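N-hydroxyarylamine O-acetyltransferase (Bacillus cereus, PDB 4DMO) probably transfers acetyl groups to arylamine-type acceptors such as N-hydroxyarylamines, using a non-canonical Cys-His-Glu catalytic triad. Local coordinates at residues A135-L140 with Y163-R168; T113-H118 with Y122-G127; E25-I30 with Y80-S85. All coordinates share one frame; numbering follows the deposited sequence.

Contact 1 of 3, residues A135-L140 with Y163-R168; sequences APVPFL and YILEMR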
loop_
_atom_site.group_PDB
_atom_site.type_symbol
_atom_site.label_atom_id
_atom_site.label_comp_id
_atom_site.label_asym_id
_atom_site.label_seq_id
_atom_site.Cartn_x
_atom_site.Cartn_y
_atom_site.Cartn_z
ATOM N N ALA A 135 -9.238 6.179 -1.967
ATOM C CA ALA A 135 -10.540 6.128 -1.330
ATOM C C ALA A 135 -10.986 4.674 -1.261
ATOM O O ALA A 135 -10.426 3.826 -1.955
ATOM C CB ALA A 135 -11.539 6.973 -2.114
ATOM N N PRO A 136 -11.971 4.368 -0.410
ATOM C CA PRO A 136 -12.555 3.024 -0.403
ATOM C C PRO A 136 -13.131 2.621 -1.771
ATOM O O PRO A 136 -13.686 3.437 -2.494
ATOM C CB PRO A 136 -13.682 3.134 0.642
ATOM C CG PRO A 136 -13.282 4.249 1.507
ATOM C CD PRO A 136 -12.619 5.238 0.586
ATOM N N VAL A 137 -12.954 1.359 -2.130
ATOM C CA VAL A 137 -13.507 0.850 -3.365
ATOM C C VAL A 137 -14.682 -0.061 -3.007
ATOM O O VAL A 137 -14.510 -1.114 -2.367
ATOM C CB VAL A 137 -12.463 0.050 -4.190
ATOM C CG1 VAL A 137 -13.089 -0.375 -5.544
ATOM C CG2 VAL A 137 -11.191 0.871 -4.396
ATOM N N PRO A 138 -15.885 0.345 -3.410
ATOM C CA PRO A 138 -17.071 -0.442 -3.078
ATOM C C PRO A 138 -17.129 -1.733 -3.876
ATOM O O PRO A 138 -16.924 -1.752 -5.088
ATOM C CB PRO A 138 -18.220 0.479 -3.472
ATOM C CG PRO A 138 -17.657 1.307 -4.609
ATOM C CD PRO A 138 -16.191 1.501 -4.273
ATOM N N PHE A 139 -17.411 -2.812 -3.173
ATOM C CA PHE A 139 -17.613 -4.094 -3.803
ATOM C C PHE A 139 -18.820 -4.083 -4.765
ATOM O O PHE A 139 -18.902 -4.931 -5.654
ATOM C CB PHE A 139 -17.808 -5.173 -2.737
ATOM C CG PHE A 139 -16.521 -5.784 -2.239
ATOM C CD1 PHE A 139 -15.608 -5.032 -1.522
ATOM C CD2 PHE A 139 -16.241 -7.127 -2.480
ATOM C CE1 PHE A 139 -14.434 -5.603 -1.049
ATOM C CE2 PHE A 139 -15.055 -7.715 -2.024
ATOM C CZ PHE A 139 -14.158 -6.949 -1.294
ATOM N N LEU A 140 -19.742 -3.132 -4.583
ATOM C CA LEU A 140 -20.920 -3.006 -5.458
ATOM C C LEU A 140 -20.549 -2.739 -6.910
ATOM O O LEU A 140 -21.375 -2.909 -7.802
ATOM C CB LEU A 140 -21.899 -1.938 -4.958
ATOM C CG LEU A 140 -22.872 -2.433 -3.883
ATOM C CD1 LEU A 140 -23.948 -1.403 -3.622
ATOM C CD2 LEU A 140 -23.499 -3.782 -4.227
ATOM N N TYR A 163 -12.397 -12.660 -6.149
ATOM C CA TYR A 163 -12.687 -11.272 -6.533
ATOM C C TYR A 163 -11.464 -10.683 -7.213
ATOM O O TYR A 163 -10.376 -11.254 -7.191
ATOM C CB TYR A 163 -13.040 -10.410 -5.326
ATOM C CG TYR A 163 -14.441 -10.600 -4.791
ATOM C CD1 TYR A 163 -15.469 -9.768 -5.211
ATOM C CD2 TYR A 163 -14.735 -11.585 -3.861
ATOM C CE1 TYR A 163 -16.738 -9.913 -4.737
ATOM C CE2 TYR A 163 -16.011 -11.738 -3.366
ATOM C CZ TYR A 163 -17.016 -10.888 -3.812
ATOM O OH TYR A 163 -18.322 -11.001 -3.362
ATOM N N ILE A 164 -11.644 -9.543 -7.839
ATOM C CA ILE A 164 -10.542 -8.898 -8.515
ATOM C C ILE A 164 -10.642 -7.407 -8.339
ATOM O O ILE A 164 -11.741 -6.848 -8.203
ATOM C CB ILE A 164 -10.482 -9.208 -10.036
ATOM C CG1 ILE A 164 -11.664 -8.577 -10.781
ATOM C CG2 ILE A 164 -10.408 -10.716 -10.290
ATOM C CD1 ILE A 164 -11.606 -8.829 -12.329
ATOM N N LEU A 165 -9.466 -6.781 -8.326
ATOM C CA LEU A 165 -9.354 -5.341 -8.418
ATOM C C LEU A 165 -8.809 -4.998 -9.779
ATOM O O LEU A 165 -7.667 -5.351 -10.123
ATOM C CB LEU A 165 -8.425 -4.791 -7.348
ATOM C CG LEU A 165 -8.367 -3.282 -7.483
ATOM C CD1 LEU A 165 -9.668 -2.681 -7.021
ATOM C CD2 LEU A 165 -7.193 -2.691 -6.737
ATOM N N GLU A 166 -9.648 -4.331 -10.562
ATOM C CA GLU A 166 -9.304 -3.912 -11.893
ATOM C C GLU A 166 -8.993 -2.434 -11.891
ATOM O O GLU A 166 -9.462 -1.685 -11.058
ATOM C CB GLU A 166 -10.485 -4.158 -12.839
ATOM C CG GLU A 166 -10.444 -5.468 -13.579
ATOM C CD GLU A 166 -11.718 -5.709 -14.346
ATOM O OE1 GLU A 166 -12.771 -5.216 -13.889
ATOM O OE2 GLU A 166 -11.666 -6.358 -15.411
ATOM N N MET A 167 -8.216 -2.011 -12.859
ATOM C CA MET A 167 -7.813 -0.629 -12.914
ATOM C C MET A 167 -7.438 -0.176 -14.322
ATOM O O MET A 167 -7.079 -0.982 -15.205
ATOM C CB MET A 167 -6.603 -0.411 -12.013
ATOM C CG MET A 167 -5.316 -1.042 -12.556
ATOM S SD MET A 167 -3.952 -1.125 -11.361
ATOM C CE MET A 167 -2.662 -1.958 -12.307
ATOM N N ARG A 168 -7.470 1.133 -14.510
ATOM C CA ARG A 168 -6.885 1.696 -15.704
ATOM C C ARG A 168 -6.295 3.078 -15.451
ATOM O O ARG A 168 -6.805 3.827 -14.606
ATOM C CB ARG A 168 -7.940 1.712 -16.803
ATOM C CG ARG A 168 -9.203 2.415 -16.439
ATOM C CD ARG A 168 -10.285 2.104 -17.486
ATOM N NE ARG A 168 -10.740 3.262 -18.259
ATOM C CZ ARG A 168 -11.715 4.080 -17.884
ATOM N NH1 ARG A 168 -12.320 3.910 -16.720
ATOM N NH2 ARG A 168 -12.069 5.088 -18.662
#

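Contact 2 of 3, residues T113-H118 with Y122-G127; sequences TVLTHH and YLIEVG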
loop_
_atom_site.group_PDB
_atom_site.type_symbol
_atom_site.label_atom_id
_atom_site.label_comp_id
_atom_site.label_asym_id
_atom_site.label_seq_id
_atom_site.Cartn_x
_atom_site.Cartn_y
_atom_site.Cartn_z
ATOM N N THR A 113 -7.091 -4.866 2.924
ATOM C CA THR A 113 -8.048 -4.679 3.991
ATOM C C THR A 113 -9.461 -4.544 3.436
ATOM O O THR A 113 -9.669 -3.845 2.450
ATOM C CB THR A 113 -7.712 -3.376 4.745
ATOM O OG1 THR A 113 -6.369 -3.417 5.234
ATOM C CG2 THR A 113 -8.654 -3.164 5.906
ATOM N N VAL A 114 -10.441 -5.193 4.048
ATOM C CA VAL A 114 -11.831 -4.938 3.666
ATOM C C VAL A 114 -12.589 -4.359 4.865
ATOM O O VAL A 114 -12.352 -4.728 6.030
ATOM C CB VAL A 114 -12.557 -6.178 3.129
ATOM C CG1 VAL A 114 -11.843 -6.715 1.886
ATOM C CG2 VAL A 114 -12.640 -7.213 4.205
ATOM N N LEU A 115 -13.446 -3.402 4.554
ATOM C CA LEU A 115 -14.185 -2.638 5.544
ATOM C C LEU A 115 -15.701 -2.760 5.286
ATOM O O LEU A 115 -16.167 -2.660 4.152
ATOM C CB LEU A 115 -13.773 -1.163 5.492
ATOM C CG LEU A 115 -14.692 -0.257 6.333
ATOM C CD1 LEU A 115 -14.594 -0.599 7.791
ATOM C CD2 LEU A 115 -14.385 1.214 6.135
ATOM N N THR A 116 -16.443 -2.960 6.365
ATOM C CA THR A 116 -17.885 -3.023 6.338
ATOM C C THR A 116 -18.479 -1.746 6.892
ATOM O O THR A 116 -18.276 -1.408 8.056
ATOM C CB THR A 116 -18.373 -4.175 7.199
ATOM O OG1 THR A 116 -17.845 -5.395 6.680
ATOM C CG2 THR A 116 -19.871 -4.250 7.211
ATOM N N HIS A 117 -19.234 -1.053 6.055
ATOM C CA HIS A 117 -19.967 0.115 6.479
ATOM C C HIS A 117 -21.412 0.033 5.989
ATOM O O HIS A 117 -21.659 -0.209 4.806
ATOM C CB HIS A 117 -19.317 1.367 5.915
ATOM C CG HIS A 117 -20.015 2.634 6.300
ATOM N ND1 HIS A 117 -20.077 3.082 7.603
ATOM C CD2 HIS A 117 -20.666 3.558 5.554
ATOM C CE1 HIS A 117 -20.744 4.222 7.645
ATOM N NE2 HIS A 117 -21.108 4.534 6.413
ATOM N N HIS A 118 -22.367 0.228 6.895
ATOM C CA HIS A 118 -23.785 0.209 6.518
ATOM C C HIS A 118 -24.090 -1.055 5.719
ATOM O O HIS A 118 -24.720 -0.987 4.669
ATOM C CB HIS A 118 -24.153 1.455 5.674
ATOM C CG HIS A 118 -24.163 2.751 6.442
ATOM N ND1 HIS A 118 -24.518 3.959 5.865
ATOM C CD2 HIS A 118 -23.871 3.027 7.739
ATOM C CE1 HIS A 118 -24.435 4.919 6.773
ATOM N NE2 HIS A 118 -24.051 4.380 7.918
ATOM N N TYR A 122 -16.331 -2.616 1.389
ATOM C CA TYR A 122 -15.369 -1.771 0.690
ATOM C C TYR A 122 -13.985 -2.353 0.847
ATOM O O TYR A 122 -13.622 -2.814 1.919
ATOM C CB TYR A 122 -15.386 -0.337 1.234
ATOM C CG TYR A 122 -16.733 0.338 1.094
ATOM C CD1 TYR A 122 -17.750 0.061 1.975
ATOM C CD2 TYR A 122 -16.975 1.241 0.066
ATOM C CE1 TYR A 122 -18.976 0.639 1.847
ATOM C CE2 TYR A 122 -18.212 1.832 -0.081
ATOM C CZ TYR A 122 -19.209 1.530 0.824
ATOM O OH TYR A 122 -20.443 2.117 0.708
ATOM N N LEU A 123 -13.227 -2.330 -0.239
ATOM C CA LEU A 123 -11.810 -2.660 -0.217
ATOM C C LEU A 123 -11.038 -1.403 0.159
ATOM O O LEU A 123 -11.150 -0.368 -0.509
ATOM C CB LEU A 123 -11.372 -3.119 -1.590
ATOM C CG LEU A 123 -9.922 -3.483 -1.870
ATOM C CD1 LEU A 123 -9.542 -4.813 -1.218
ATOM C CD2 LEU A 123 -9.748 -3.540 -3.367
ATOM N N ILE A 124 -10.255 -1.496 1.229
ATOM C CA ILE A 124 -9.348 -0.416 1.610
ATOM C C ILE A 124 -7.905 -0.723 1.146
ATOM O O ILE A 124 -7.228 -1.602 1.694
ATOM C CB ILE A 124 -9.390 -0.206 3.138
ATOM C CG1 ILE A 124 -10.855 -0.075 3.599
ATOM C CG2 ILE A 124 -8.525 0.987 3.546
ATOM C CD1 ILE A 124 -11.680 1.030 2.867
ATOM N N GLU A 125 -7.449 0.008 0.136
ATOM C CA GLU A 125 -6.169 -0.288 -0.499
ATOM C C GLU A 125 -5.229 0.899 -0.436
ATOM O O GLU A 125 -5.389 1.891 -1.158
ATOM C CB GLU A 125 -6.360 -0.729 -1.960
ATOM C CG GLU A 125 -5.081 -1.092 -2.679
ATOM C CD GLU A 125 -4.306 -2.180 -1.954
ATOM O OE1 GLU A 125 -4.777 -3.345 -1.951
ATOM O OE2 GLU A 125 -3.211 -1.869 -1.419
ATOM N N VAL A 126 -4.210 0.758 0.416
ATOM C CA VAL A 126 -3.205 1.800 0.600
ATOM C C VAL A 126 -1.763 1.308 0.340
ATOM O O VAL A 126 -0.800 2.073 0.524
ATOM C CB VAL A 126 -3.310 2.406 2.012
ATOM C CG1 VAL A 126 -4.695 2.984 2.190
ATOM C CG2 VAL A 126 -3.027 1.348 3.064
ATOM N N GLY A 127 -1.621 0.072 -0.161
ATOM C CA GLY A 127 -0.316 -0.546 -0.269
ATOM C C GLY A 127 0.132 -1.077 -1.607
ATOM O O GLY A 127 1.198 -1.697 -1.706
HETATM O O HOH W 1 -5.722 -1.114 4.007
#

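Contact 3 of 3, residues E25-I30 with Y80-S85; sequences EDLSNI and YFLKDS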
loop_
_atom_site.group_PDB
_atom_site.type_symbol
_atom_site.label_atom_id
_atom_site.label_comp_id
_atom_site.label_asym_id
_atom_site.label_seq_id
_atom_site.Cartn_x
_atom_site.Cartn_y
_atom_site.Cartn_z
ATOM N N GLU A 25 -16.839 8.878 5.800
ATOM C CA GLU A 25 -16.598 9.941 4.843
ATOM C C GLU A 25 -15.184 10.511 4.981
ATOM O O GLU A 25 -14.679 11.153 4.050
ATOM C CB GLU A 25 -17.688 11.011 5.014
ATOM C CG GLU A 25 -17.656 12.122 3.993
ATOM C CD GLU A 25 -19.038 12.499 3.492
ATOM O OE1 GLU A 25 -19.598 11.725 2.685
ATOM O OE2 GLU A 25 -19.564 13.563 3.889
ATOM N N ASP A 26 -14.575 10.262 6.153
ATOM C CA ASP A 26 -13.195 10.659 6.479
ATOM C C ASP A 26 -12.123 9.760 5.827
ATOM O O ASP A 26 -10.967 10.154 5.686
ATOM C CB ASP A 26 -12.954 10.591 7.993
ATOM C CG ASP A 26 -13.720 11.647 8.787
ATOM O OD1 ASP A 26 -14.061 12.720 8.243
ATOM O OD2 ASP A 26 -13.924 11.405 9.992
ATOM N N LEU A 27 -12.494 8.540 5.473
ATOM C CA LEU A 27 -11.518 7.533 5.070
ATOM C C LEU A 27 -10.726 7.939 3.834
ATOM O O LEU A 27 -9.490 7.815 3.791
ATOM C CB LEU A 27 -12.236 6.224 4.822
ATOM C CG LEU A 27 -12.850 5.668 6.098
ATOM C CD1 LEU A 27 -13.507 4.357 5.812
ATOM C CD2 LEU A 27 -11.804 5.521 7.189
ATOM N N SER A 28 -11.439 8.452 2.851
ATOM C CA SER A 28 -10.832 8.945 1.634
ATOM C C SER A 28 -9.722 9.956 1.923
ATOM O O SER A 28 -8.674 9.977 1.268
ATOM C CB SER A 28 -11.881 9.604 0.760
ATOM O OG SER A 28 -12.168 10.912 1.243
ATOM N N ASN A 29 -9.944 10.841 2.875
ATOM C CA ASN A 29 -8.949 11.874 3.059
ATOM C C ASN A 29 -7.808 11.357 3.898
ATOM O O ASN A 29 -6.698 11.801 3.761
ATOM C CB ASN A 29 -9.534 13.153 3.663
ATOM C CG ASN A 29 -8.564 14.335 3.552
ATOM O OD1 ASN A 29 -8.277 14.826 2.449
ATOM N ND2 ASN A 29 -8.031 14.775 4.694
ATOM N N ILE A 30 -8.080 10.393 4.758
ATOM C CA ILE A 30 -7.015 9.768 5.496
ATOM C C ILE A 30 -6.121 8.979 4.532
ATOM O O ILE A 30 -4.901 9.008 4.662
ATOM C CB ILE A 30 -7.576 8.831 6.558
ATOM C CG1 ILE A 30 -8.299 9.652 7.616
ATOM C CG2 ILE A 30 -6.473 8.023 7.220
ATOM C CD1 ILE A 30 -9.037 8.808 8.606
ATOM N N TYR A 80 -5.070 -1.805 11.414
ATOM C CA TYR A 80 -5.035 -1.538 12.866
ATOM C C TYR A 80 -5.599 -0.178 13.222
ATOM O O TYR A 80 -6.374 -0.058 14.175
ATOM C CB TYR A 80 -3.622 -1.665 13.464
ATOM C CG TYR A 80 -3.078 -3.077 13.402
ATOM C CD1 TYR A 80 -3.698 -4.121 14.064
ATOM C CD2 TYR A 80 -1.964 -3.362 12.636
ATOM C CE1 TYR A 80 -3.202 -5.388 13.973
ATOM C CE2 TYR A 80 -1.472 -4.606 12.540
ATOM C CZ TYR A 80 -2.086 -5.628 13.203
ATOM O OH TYR A 80 -1.570 -6.894 13.099
ATOM N N PHE A 81 -5.264 0.836 12.440
ATOM C CA PHE A 81 -5.831 2.145 12.676
ATOM C C PHE A 81 -7.347 2.093 12.577
ATOM O O PHE A 81 -8.047 2.685 13.413
ATOM C CB PHE A 81 -5.347 3.147 11.662
ATOM C CG PHE A 81 -6.058 4.451 11.747
ATOM C CD1 PHE A 81 -5.759 5.347 12.748
ATOM C CD2 PHE A 81 -7.052 4.769 10.850
ATOM C CE1 PHE A 81 -6.427 6.557 12.838
ATOM C CE2 PHE A 81 -7.723 5.974 10.936
ATOM C CZ PHE A 81 -7.402 6.867 11.931
ATOM N N LEU A 82 -7.844 1.400 11.551
ATOM C CA LEU A 82 -9.295 1.350 11.286
ATOM C C LEU A 82 -10.017 0.579 12.389
ATOM O O LEU A 82 -11.097 0.970 12.814
ATOM C CB LEU A 82 -9.596 0.727 9.909
ATOM C CG LEU A 82 -9.182 1.597 8.715
ATOM C CD1 LEU A 82 -9.434 0.898 7.392
ATOM C CD2 LEU A 82 -9.912 2.927 8.731
ATOM N N LYS A 83 -9.393 -0.495 12.863
ATOM C CA LYS A 83 -9.918 -1.313 13.952
ATOM C C LYS A 83 -10.060 -0.515 15.253
ATOM O O LYS A 83 -11.117 -0.554 15.883
ATOM C CB LYS A 83 -8.982 -2.502 14.161
ATOM C CG LYS A 83 -9.568 -3.734 14.812
ATOM C CD LYS A 83 -8.604 -4.880 14.541
ATOM C CE LYS A 83 -8.732 -6.051 15.508
ATOM N NZ LYS A 83 -7.363 -6.665 15.776
ATOM N N ASP A 84 -8.993 0.185 15.671
ATOM C CA ASP A 84 -9.055 1.041 16.868
ATOM C C ASP A 84 -10.067 2.171 16.721
ATOM O O ASP A 84 -10.600 2.668 17.708
ATOM C CB ASP A 84 -7.706 1.655 17.195
ATOM C CG ASP A 84 -6.743 0.659 17.738
ATOM O OD1 ASP A 84 -7.148 -0.504 17.941
ATOM O OD2 ASP A 84 -5.573 1.033 17.942
ATOM N N SER A 85 -10.314 2.579 15.483
ATOM C CA SER A 85 -11.289 3.630 15.199
ATOM C C SER A 85 -12.718 3.094 15.169
ATOM O O SER A 85 -13.632 3.797 14.750
ATOM C CB SER A 85 -10.979 4.320 13.867
ATOM O OG SER A 85 -9.695 4.919 13.889
#

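Contact 1 of 3, residues A135-L140 with Y163-R168
Phe139 sets one edge of its ring against a face of Tyr163, and this T-shaped (edge-to-face) pair is the close end of the contact. The ring centroids are 5.1 Å apart and the planes stand at 68°. Atoms CD2 and CE2 of Phe139 do the touching: Phe139 CE2 lies above the middle of the tyrosine ring, while Phe139 CD2 comes to 3.6 Å from Tyr163 CE1. The tyrosine has CG anti to its carbonyl carbon (chi1 -77°), which presents the flat of the ring to the phenylalanine. Strand 137-138, which Phe139 directly follows, and strand 163-168 both belong to the large antiparallel sheet of the acetyltransferase fold but are not neighbours in it; the sheet curls until they face each other, with Val137 and Leu165 CA atoms 9.0 Å apart. Further in, the meeting is looser, Val137 CG1 standing 4.4 Å from Leu165 CD1. Tight and loose ends thus run against burial: the aromatic pair keeps some exposure to solvent, whereas the aliphatic pair is buried, and Ile153 of strand 149-158 packs on Val137 and Phe139 alike. Ile190 touches both aromatic side chains.

Contact 2 of 3, residues T113-H118 with Y122-G127
Thr113 and Ile124 form an antiparallel hydrogen-bonded pair. The carbonyl oxygen of Thr113 accepts a firm bond from the amide of Ile124 (Thr113 O to Ile124 N, 2.7 Å), but the return bond, Thr113 N to Ile124 O, is weak at 3.5 Å. A water also bridges the pair. With Thr113 OG1 turned beside its own amide (chi1 -57°), the hydroxyl gives its proton to the water at 2.7 Å from OG1, and the water donates in turn to Ile124 O. Val114 follows as a non-hydrogen-bonded pair with Leu123, its CA 3.3 Å from Tyr122 O in a CA-H...O contact. Leu115 and Tyr122 then bond in both directions; Leu115 N to Tyr122 O is 2.7 Å long and nearly straight, at 172°. On the face shared by Thr113, Leu115 and Ile124, Leu115 CB packs 3.6 Å from Ile124 CG1. The edge of the Tyr122 ring runs past Leu115 O, which lies in the ring plane, and further along the same edge Tyr122 CE1 is 4.1 Å from His117 CB. These pairings form the beta hairpin of strands 103-117 and 120-124. Just past it, Glu125 OE2 receives Gly127 N, and OE1 is hydrogen-bonded to His110, consistent with the glutamate and histidine of the triad. Phe24 stacks on His117, strands 88-98 and 137-138 flank the hairpin in the sheet, and helices 27-37 and 71-84 cover the face carrying Thr113, Leu115 and Ile124.

Contact 3 of 3, residues E25-I30 with Y80-S85
The carbonyl oxygen of Phe81, a residue whose ring meets Ile30 across the contact, is gripped twice by Ser85. The hydroxyl donates at 2.8 Å (Ser85 OG to Phe81 O) and the amide at 3.1 Å (Ser85 N to Phe81 O), from opposite faces of the carbonyl plane. Ser85 is where helix 71-84 gives way to non-helical backbone, and its OG also sits over one face of the Phe81 ring, toward the rim. From the same helical turn two side chains lean on helix 27-37. Leu27 and Leu82 meet methyl to methyl, CD2 of Leu27 being 3.6 Å from CD2 of Leu82. Ile30 sends an extended chain from the opposite direction to Phe81, so that Ile30 CD1 ends 3.9 Å from Phe81 CE2. The phenylalanine reaches out to it with CG anti to the backbone N (chi1 171°). Helix 5-14 adds to the packing, with Phe10 stacked on Phe81, Phe11 meeting it edge-to-face and Leu14 touching Ile30. The two helices are therefore joined here by buried, apolar and non-directional contacts, while the bonds of Ser85 to Phe81 O stay within their own helix end.

Overall arrangement
Contact 2 lies between the other two, its centre about 10 Å from the centre of each, while contacts 1 and 3 are about 18 Å apart. Strand 137-138 extends the hairpin of contact 2 at its edge through a probable hydrogen bond, Val137 O to Leu123 N at 2.8 Å. On the helical side, Leu82 CD1 of contact 3 lies 4.0 Å from Ile124 CG2 of contact 2. Contacts 1 and 3 also touch directly, Pro136 CG of contact 1 lying 4.0 Å from Leu27 CB of contact 3. Contact 2 carries the probable triad glutamate, Glu125. Contact 1 lies toward the bound sulfonate ligand: the Leu165 side chain is about 11 Å from it, and Met167 O bonds the pocket residue Thr183.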